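Local coordinates for Alpha/beta hydrolase fold-3 domain-containing protein (Enterococcus faecalis, PDB 2QRU) that is of unestablished function but has an alpha/beta-hydrolase fold and probably hydrolyses a substrate not yet identified, at residues Y108-Q112 with A199-S203; G132-F138 with E223-S229. The contacts are given in a common frame with arbitrary orientation. Where two conformers were deposited one is given. Residue numbers count along the deposited sequence, not the author numbering.

Contact 1: residues Y108-Q112 with A199-S203; sequences YLMLQ and AYALS
A buried helix-to-loop contact joins helix 105-119, which follows the presumed nucleophile elbow, to the loop ahead of helix 204-208. Residues 108-112 are regular helix, with Gln112 N bonded to Tyr108 O at 2.9 Å; 199-200 end a 3-10 turn and 201-203 run extended to Ser203, the N-cap of the next helix. The closest CA pair is Gln112 and Leu202, 7.5 Å apart. With chi1 t, Tyr108 sends its phenol across to the loop, where OH donates a 2.6 Å hydrogen bond to Tyr200 O. Gln112 (chi1 and chi2 both m) carries NE2 to 3.6 Å from Leu202 CG; NE2 also donates to a water at 2.9 Å, and the same water bridges to Ala199 O at 2.8 Å. Leu202, chi1 m, points at the helix and sets CD1 3.5 Å from Leu111 CB. The principle is a loop tied to a helix by one phenol-to-carbonyl hydrogen bond, one water bridge and a leucine contact, here on the helix after the presumed nucleophile elbow, as in alpha/beta hydrolases.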
# COMPACT_ATOMS: atom_id res chain seq x y z
N TYR A 108 -1.50 1.41 4.41
CA TYR A 108 -2.61 2.18 4.96
C TYR A 108 -3.88 1.92 4.12
O TYR A 108 -4.98 1.64 4.68
CB TYR A 108 -2.23 3.66 4.94
CG TYR A 108 -3.39 4.55 5.36
CD1 TYR A 108 -3.80 4.64 6.68
CD2 TYR A 108 -4.09 5.30 4.41
CE1 TYR A 108 -4.90 5.48 7.07
CE2 TYR A 108 -5.17 6.13 4.77
CZ TYR A 108 -5.57 6.22 6.12
OH TYR A 108 -6.65 7.01 6.53
N LEU A 109 -3.74 2.01 2.80
CA LEU A 109 -4.85 1.78 1.89
C LEU A 109 -5.41 0.37 2.09
O LEU A 109 -6.63 0.20 2.22
CB LEU A 109 -4.43 2.03 0.43
CG LEU A 109 -4.15 3.50 0.09
CD1 LEU A 109 -3.57 3.52 -1.36
CD2 LEU A 109 -5.39 4.44 0.27
N MSE A 110 -4.53 -0.62 2.19
CA MSE A 110 -4.95 -2.01 2.41
C MSE A 110 -5.80 -2.18 3.68
O MSE A 110 -6.87 -2.85 3.71
CB MSE A 110 -3.72 -2.91 2.52
CG MSE A 110 -4.06 -4.30 3.13
SE MSE A 110 -2.35 -5.27 3.27
CE MSE A 110 -1.71 -4.38 4.90
N LEU A 111 -5.33 -1.54 4.75
CA LEU A 111 -6.02 -1.66 6.04
C LEU A 111 -7.38 -0.95 6.02
O LEU A 111 -8.39 -1.49 6.51
CB LEU A 111 -5.12 -1.17 7.17
CG LEU A 111 -3.88 -2.07 7.37
CD1 LEU A 111 -2.84 -1.34 8.26
CD2 LEU A 111 -4.27 -3.42 7.97
N GLN A 112 -7.42 0.24 5.40
CA GLN A 112 -8.68 0.94 5.24
C GLN A 112 -9.63 0.12 4.35
O GLN A 112 -10.79 -0.03 4.69
CB GLN A 112 -8.47 2.34 4.64
CG GLN A 112 -7.79 3.31 5.61
CD GLN A 112 -8.74 3.80 6.72
OE1 GLN A 112 -9.95 3.61 6.65
NE2 GLN A 112 -8.16 4.40 7.76
N ALA A 199 -11.56 10.24 11.56
CA ALA A 199 -12.23 9.44 10.51
C ALA A 199 -11.23 8.65 9.67
O ALA A 199 -11.60 7.67 9.02
CB ALA A 199 -13.08 10.32 9.59
N TYR A 200 -9.97 9.07 9.71
CA TYR A 200 -8.92 8.47 8.89
C TYR A 200 -8.10 7.45 9.66
O TYR A 200 -7.16 6.85 9.10
CB TYR A 200 -8.00 9.58 8.38
CG TYR A 200 -8.73 10.56 7.48
CD1 TYR A 200 -9.46 11.63 8.02
CD2 TYR A 200 -8.74 10.38 6.08
CE1 TYR A 200 -10.15 12.51 7.21
CE2 TYR A 200 -9.42 11.28 5.26
CZ TYR A 200 -10.13 12.33 5.83
OH TYR A 200 -10.82 13.22 5.02
N ALA A 201 -8.46 7.25 10.93
CA ALA A 201 -7.73 6.35 11.83
C ALA A 201 -8.48 5.05 12.07
O ALA A 201 -9.70 5.07 12.28
CB ALA A 201 -7.49 7.04 13.14
N LEU A 202 -7.74 3.94 12.13
CA LEU A 202 -8.31 2.65 12.50
C LEU A 202 -8.08 2.42 13.98
O LEU A 202 -6.93 2.50 14.45
CB LEU A 202 -7.69 1.53 11.67
CG LEU A 202 -7.96 1.68 10.17
CD1 LEU A 202 -6.99 0.80 9.39
CD2 LEU A 202 -9.41 1.33 9.85
N SER A 203 -9.16 2.12 14.70
CA SER A 203 -9.06 1.81 16.13
C SER A 203 -8.49 0.43 16.37
O SER A 203 -8.55 -0.44 15.51
CB SER A 203 -10.45 1.88 16.80
OG SER A 203 -11.24 0.87 16.21
O HOH W 1 -10.56 5.09 9.30

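Contact 2: residues G132-F138 with E223-S229; sequences GYTDLEF and EVPFRYS
The loop after strand 127-130 packs against the loop and first helical turn that follow the neighbouring parallel strand 213-218, with one tyrosine as the main bump. Residues 132, 133 and 135 are extended, with a kink at Thr134 (phi/psi -113/-9), before a 3-10 turn begins at Glu137; 223-226 lead into helix 227-235, Tyr228 N bonding to Pro225 O at 3.1 Å. CA atoms approach to 5.2 Å at Tyr133-Tyr228, 6.5 Å at Gly132-Ser229 and 7.0 Å at Phe138-Val224. Tyr228 (chi1 m) fills a hollow lined by 132-135 and Phe138. Tyr133 CB lies over its ring face, a CH-pi contact 4.0 Å from the centroid; Thr134 OG1 meets the edge, 3.4 Å from Tyr228 CD1. At the tip, Tyr228 OH donates to Asp135 OD1 at 2.5 Å, the oxygen that also accepts from Glu137 N at 2.9 Å in an Asx turn. The second bump, Phe138 (chi1 p), goes the other way: CB is 3.7 Å from Pro225 CD, CE2 3.9 Å from Val224 CG2, and its ring meets that of Tyr228 obliquely, centroids 5.4 Å apart. Val224 CG2 also touches Tyr133 CD1 at 3.7 Å. A water joins Gly132 O (2.8 Å) to Ser229 OG (2.6 Å), which is also bonded to Asn129. Helix 105-119 borders the 132-138 loop through Ala105, Tyr108 and Leu111, while strand 213-218 meets the start of helix 227-235 at Ala217.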
# COMPACT_ATOMS: atom_id res chain seq x y z
N GLY A 132 3.50 0.10 6.48
CA GLY A 132 2.32 0.98 6.38
C GLY A 132 1.98 1.60 7.74
O GLY A 132 2.81 1.66 8.67
N TYR A 133 0.72 2.04 7.85
CA TYR A 133 0.26 2.78 9.02
C TYR A 133 -1.25 2.71 9.12
O TYR A 133 -1.91 2.36 8.13
CB TYR A 133 0.76 4.21 8.96
CG TYR A 133 0.79 4.87 7.60
CD1 TYR A 133 1.92 4.75 6.76
CD2 TYR A 133 -0.29 5.66 7.16
CE1 TYR A 133 1.96 5.38 5.50
CE2 TYR A 133 -0.24 6.27 5.90
CZ TYR A 133 0.89 6.15 5.10
OH TYR A 133 0.96 6.78 3.86
N THR A 134 -1.78 3.04 10.31
CA THR A 134 -3.19 2.80 10.62
C THR A 134 -3.94 4.13 10.77
O THR A 134 -5.16 4.15 10.88
CB THR A 134 -3.32 2.02 11.96
OG1 THR A 134 -2.51 2.66 12.94
CG2 THR A 134 -2.87 0.55 11.79
N ASP A 135 -3.19 5.23 10.79
CA ASP A 135 -3.76 6.57 10.88
C ASP A 135 -2.73 7.54 10.27
O ASP A 135 -1.64 7.13 9.87
CB ASP A 135 -4.18 6.91 12.33
CG ASP A 135 -3.01 7.04 13.28
OD1 ASP A 135 -2.04 7.77 12.95
OD2 ASP A 135 -3.06 6.44 14.38
N LEU A 136 -3.12 8.81 10.18
CA LEU A 136 -2.29 9.81 9.53
C LEU A 136 -1.63 10.77 10.54
O LEU A 136 -1.03 11.79 10.14
CB LEU A 136 -3.14 10.57 8.49
CG LEU A 136 -3.72 9.64 7.39
CD1 LEU A 136 -4.70 10.42 6.52
CD2 LEU A 136 -2.63 8.99 6.56
N GLU A 137 -1.69 10.45 11.84
CA GLU A 137 -1.24 11.42 12.87
C GLU A 137 0.23 11.76 12.70
O GLU A 137 0.66 12.88 12.94
CB GLU A 137 -1.47 10.89 14.28
CG GLU A 137 -2.91 10.59 14.56
CD GLU A 137 -3.78 11.82 14.39
OE1 GLU A 137 -3.41 12.89 14.94
OE2 GLU A 137 -4.79 11.71 13.69
N PHE A 138 1.02 10.78 12.26
CA PHE A 138 2.47 10.95 12.20
C PHE A 138 2.89 12.07 11.20
O PHE A 138 4.00 12.61 11.31
CB PHE A 138 3.16 9.61 11.89
CG PHE A 138 2.92 9.13 10.49
CD1 PHE A 138 1.76 8.43 10.20
CD2 PHE A 138 3.84 9.35 9.48
CE1 PHE A 138 1.50 8.01 8.92
CE2 PHE A 138 3.60 8.92 8.19
CZ PHE A 138 2.42 8.25 7.90
N GLU A 223 10.44 7.92 7.90
CA GLU A 223 9.25 8.39 7.18
C GLU A 223 7.92 7.97 7.83
O GLU A 223 6.94 8.72 7.80
CB GLU A 223 9.32 7.94 5.71
CG GLU A 223 10.64 8.29 5.03
CD GLU A 223 10.65 8.01 3.54
OE1 GLU A 223 9.58 8.08 2.91
OE2 GLU A 223 11.74 7.74 2.99
N VAL A 224 7.88 6.77 8.41
CA VAL A 224 6.74 6.27 9.18
C VAL A 224 7.30 5.63 10.45
O VAL A 224 8.15 4.74 10.35
CB VAL A 224 5.98 5.17 8.37
CG1 VAL A 224 4.81 4.58 9.18
CG2 VAL A 224 5.52 5.70 6.99
N PRO A 225 6.85 6.07 11.65
CA PRO A 225 7.35 5.46 12.88
C PRO A 225 7.03 3.96 12.87
O PRO A 225 5.88 3.57 12.62
CB PRO A 225 6.59 6.21 14.00
CG PRO A 225 6.14 7.50 13.34
CD PRO A 225 5.90 7.18 11.92
N PHE A 226 8.04 3.12 13.13
CA PHE A 226 7.79 1.67 12.99
C PHE A 226 6.89 1.09 14.08
O PHE A 226 6.43 -0.06 13.96
CB PHE A 226 9.08 0.86 12.72
CG PHE A 226 9.86 0.43 13.94
CD1 PHE A 226 10.16 1.32 14.99
CD2 PHE A 226 10.36 -0.87 14.00
CE1 PHE A 226 10.95 0.87 16.08
CE2 PHE A 226 11.17 -1.31 15.06
CZ PHE A 226 11.43 -0.45 16.10
N ARG A 227 6.54 1.92 15.08
CA ARG A 227 5.49 1.49 16.02
C ARG A 227 4.20 1.11 15.27
O ARG A 227 3.37 0.31 15.77
CB ARG A 227 5.21 2.57 17.07
CG ARG A 227 4.69 3.89 16.46
CD ARG A 227 4.14 4.85 17.56
NE ARG A 227 3.64 6.09 16.94
CZ ARG A 227 2.41 6.24 16.42
NH1 ARG A 227 1.50 5.24 16.46
NH2 ARG A 227 2.07 7.42 15.88
N TYR A 228 3.96 1.72 14.11
CA TYR A 228 2.73 1.37 13.38
C TYR A 228 2.74 -0.10 12.97
O TYR A 228 1.73 -0.80 13.12
CB TYR A 228 2.57 2.22 12.13
CG TYR A 228 2.00 3.60 12.47
CD1 TYR A 228 0.65 3.77 12.78
CD2 TYR A 228 2.83 4.71 12.50
CE1 TYR A 228 0.11 5.05 13.11
CE2 TYR A 228 2.29 6.01 12.81
CZ TYR A 228 0.93 6.15 13.12
OH TYR A 228 0.43 7.44 13.42
N SER A 229 3.86 -0.52 12.38
CA SER A 229 3.94 -1.91 11.95
C SER A 229 3.96 -2.87 13.13
O SER A 229 3.50 -4.00 13.01
CB SER A 229 5.12 -2.12 11.00
OG SER A 229 4.86 -1.46 9.76
O HOH W 2 5.15 1.15 10.07
O HOH W 3 -1.10 6.46 16.20

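Overall arrangement
Both contacts are buried; their segments alternate along the chain, and the two contacts touch. Helix 105-119 and the 199-203 loop, partners in contact 1, each also touch the 132-138 loop of contact 2: Leu202 N probably hydrogen-bonds to Thr134 O (2.9 Å), Ala201 CB packs on Asp135 CB (3.4 Å), and the rings of Tyr108 and Tyr133 meet. Chemistry differs with place. Contact 1 is smaller and pairs one direct phenol-to-carbonyl bond and a water bridge with a leucine contact; contact 2 buries more surface through Tyr228 and Phe138 packed among Tyr133, Val224 and Pro225, and has its phenol bound by a carboxylate. It also reaches the probable Ser104-His249-Asp221 triad, since Glu223 and Val224 touch His249.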